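Local coordinates for kelch repeat and BTB domain-containing protein A55 (Vaccinia virus WR, PDB 6I2M), which probably serves as a substrate-specific adapter of CUL3-containing E3 ubiquitin ligases, directing host proteins to ubiquitination and proteasomal degradation, at residues A[13-18]-A[71-76]. Numbering follows the deposited sequence.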
loop_
_atom_site.group_PDB
_atom_site.type_symbol
_atom_site.label_atom_id
_atom_site.label_comp_id
_atom_site.label_asym_id
_atom_site.label_seq_id
_atom_site.Cartn_x
_atom_site.Cartn_y
_atom_site.Cartn_z
ATOM N N GLY A 13 0.901 -6.082 -10.033
ATOM C CA GLY A 13 1.531 -6.343 -11.323
ATOM C C GLY A 13 2.445 -7.551 -11.246
ATOM O O GLY A 13 2.540 -8.318 -12.208
ATOM N N PHE A 14 3.115 -7.729 -10.083
ATOM C CA PHE A 14 3.998 -8.860 -9.789
ATOM C C PHE A 14 3.156 -10.122 -9.559
ATOM O O PHE A 14 3.585 -11.217 -9.922
ATOM C CB PHE A 14 4.860 -8.584 -8.540
ATOM C CG PHE A 14 5.941 -7.526 -8.630
ATOM C CD1 PHE A 14 6.722 -7.397 -9.774
ATOM C CD2 PHE A 14 6.244 -6.727 -7.534
ATOM C CE1 PHE A 14 7.740 -6.440 -9.842
ATOM C CE2 PHE A 14 7.267 -5.776 -7.600
ATOM C CZ PHE A 14 8.010 -5.641 -8.752
ATOM N N ARG A 15 1.960 -9.955 -8.951
ATOM C CA ARG A 15 0.988 -11.010 -8.647
ATOM C C ARG A 15 0.482 -11.677 -9.937
ATOM O O ARG A 15 0.398 -12.906 -9.994
ATOM C CB ARG A 15 -0.178 -10.420 -7.829
ATOM C CG ARG A 15 -1.283 -11.403 -7.453
ATOM C CD ARG A 15 -2.572 -10.662 -7.168
ATOM N NE ARG A 15 -3.740 -11.538 -7.244
ATOM C CZ ARG A 15 -4.999 -11.109 -7.306
ATOM N NH1 ARG A 15 -5.265 -9.808 -7.307
ATOM N NH2 ARG A 15 -5.999 -11.977 -7.373
ATOM N N ASN A 16 0.163 -10.862 -10.964
ATOM C CA ASN A 16 -0.312 -11.318 -12.275
ATOM C C ASN A 16 0.819 -11.997 -13.056
ATOM O O ASN A 16 0.576 -12.977 -13.763
ATOM C CB ASN A 16 -0.890 -10.143 -13.080
ATOM C CG ASN A 16 -2.039 -9.411 -12.418
ATOM O OD1 ASN A 16 -2.904 -10.000 -11.755
ATOM N ND2 ASN A 16 -2.080 -8.099 -12.596
ATOM N N SER A 17 2.051 -11.471 -12.915
ATOM C CA SER A 17 3.270 -11.972 -13.552
ATOM C C SER A 17 3.723 -13.303 -12.936
ATOM O O SER A 17 4.302 -14.136 -13.635
ATOM C CB SER A 17 4.385 -10.934 -13.437
ATOM O OG SER A 17 5.605 -11.378 -14.010
ATOM N N GLY A 18 3.458 -13.477 -11.641
ATOM C CA GLY A 18 3.835 -14.666 -10.883
ATOM C C GLY A 18 5.086 -14.459 -10.051
ATOM O O GLY A 18 5.624 -15.416 -9.486
ATOM N N SER A 71 -16.179 -14.877 -4.948
ATOM C CA SER A 71 -16.161 -14.091 -3.717
ATOM C C SER A 71 -14.718 -13.961 -3.203
ATOM O O SER A 71 -14.263 -12.839 -2.988
ATOM C CB SER A 71 -17.059 -14.732 -2.664
ATOM O OG SER A 71 -17.066 -13.992 -1.456
ATOM N N VAL A 72 -13.996 -15.101 -3.057
ATOM C CA VAL A 72 -12.597 -15.164 -2.600
ATOM C C VAL A 72 -11.680 -14.378 -3.559
ATOM O O VAL A 72 -10.886 -13.561 -3.093
ATOM C CB VAL A 72 -12.100 -16.626 -2.353
ATOM C CG1 VAL A 72 -10.622 -16.667 -1.973
ATOM C CG2 VAL A 72 -12.927 -17.325 -1.281
ATOM N N ASN A 73 -11.829 -14.600 -4.885
ATOM C CA ASN A 73 -11.054 -13.943 -5.946
ATOM C C ASN A 73 -11.175 -12.414 -5.903
ATOM O O ASN A 73 -10.156 -11.725 -5.980
ATOM C CB ASN A 73 -11.450 -14.485 -7.328
ATOM C CG ASN A 73 -10.542 -14.032 -8.445
ATOM O OD1 ASN A 73 -9.445 -14.566 -8.645
ATOM N ND2 ASN A 73 -10.979 -13.035 -9.196
ATOM N N ASP A 74 -12.412 -11.892 -5.759
ATOM C CA ASP A 74 -12.682 -10.454 -5.682
ATOM C C ASP A 74 -12.189 -9.849 -4.372
ATOM O O ASP A 74 -11.801 -8.680 -4.357
ATOM C CB ASP A 74 -14.173 -10.152 -5.903
ATOM C CG ASP A 74 -14.672 -10.356 -7.325
ATOM O OD1 ASP A 74 -13.835 -10.606 -8.225
ATOM O OD2 ASP A 74 -15.898 -10.263 -7.540
ATOM N N LEU A 75 -12.193 -10.646 -3.282
ATOM C CA LEU A 75 -11.706 -10.219 -1.971
ATOM C C LEU A 75 -10.189 -10.071 -1.981
ATOM O O LEU A 75 -9.676 -9.148 -1.353
ATOM C CB LEU A 75 -12.165 -11.166 -0.854
ATOM C CG LEU A 75 -13.591 -10.956 -0.343
ATOM C CD1 LEU A 75 -14.090 -12.177 0.376
ATOM C CD2 LEU A 75 -13.685 -9.758 0.571
ATOM N N ILE A 76 -9.476 -10.953 -2.722
ATOM C CA ILE A 76 -8.018 -10.883 -2.894
ATOM C C ILE A 76 -7.716 -9.638 -3.743
ATOM O O ILE A 76 -6.790 -8.897 -3.420
ATOM C CB ILE A 76 -7.413 -12.197 -3.476
ATOM C CG1 ILE A 76 -7.603 -13.372 -2.492
ATOM C CG2 ILE A 76 -5.920 -12.033 -3.836
ATOM C CD1 ILE A 76 -7.677 -14.736 -3.149
#
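Arg15 reaches across to Ile76 and joins two helices of the BTB (POZ) domain, helix 4-17 and helix 69-79, illustrating how one long side chain can link helices whose backbones stay well apart. The nearest CA atoms, those of Arg15 and Ile76, are 10.7 Å from each other, and the two segments bury just 113 Å² between them. Helix 4-17 ends at Ser17, and Gly18, the first residue to leave helical geometry, has a positive phi of 100°. Phe14, the residue before Arg15, packs on Leu37 of the second subunit, so this helix also takes part in a contact between subunits.

The direct contact is van der Waals: a methyl set over a planar cation. CG2 of Ile76 lies above one face of the Arg15 guanidinium, displaced from its centre toward the rim, and comes closest to NH2 at 3.5 Å. The central carbon CZ of Arg15 is 3.7 Å from the same methyl. A chi1 of 179° sets CG of Arg15 opposite the backbone N, and from CG to NE the chain stays extended, which carries the guanidinium to the second helix. On that helix, Ile76 points its CB toward the arginine. The side chains of Arg15, Asn73 and Ile76 all touch Ile32 of strand 30-34, so the strand meets both helices here.

Polar interactions hold the cation from beyond the two segments. NH1 of Arg15 makes a salt bridge with Asp77, directly after Ile76, and the guanidinium has a cation-pi interaction with Tyr80. Asp77 probably offsets its charge, and the two partners together probably limit the rotation of the group. The carbonyl O of Asn73 is an oblique, distant neighbour of Arg15 NH2 at 4.4 Å.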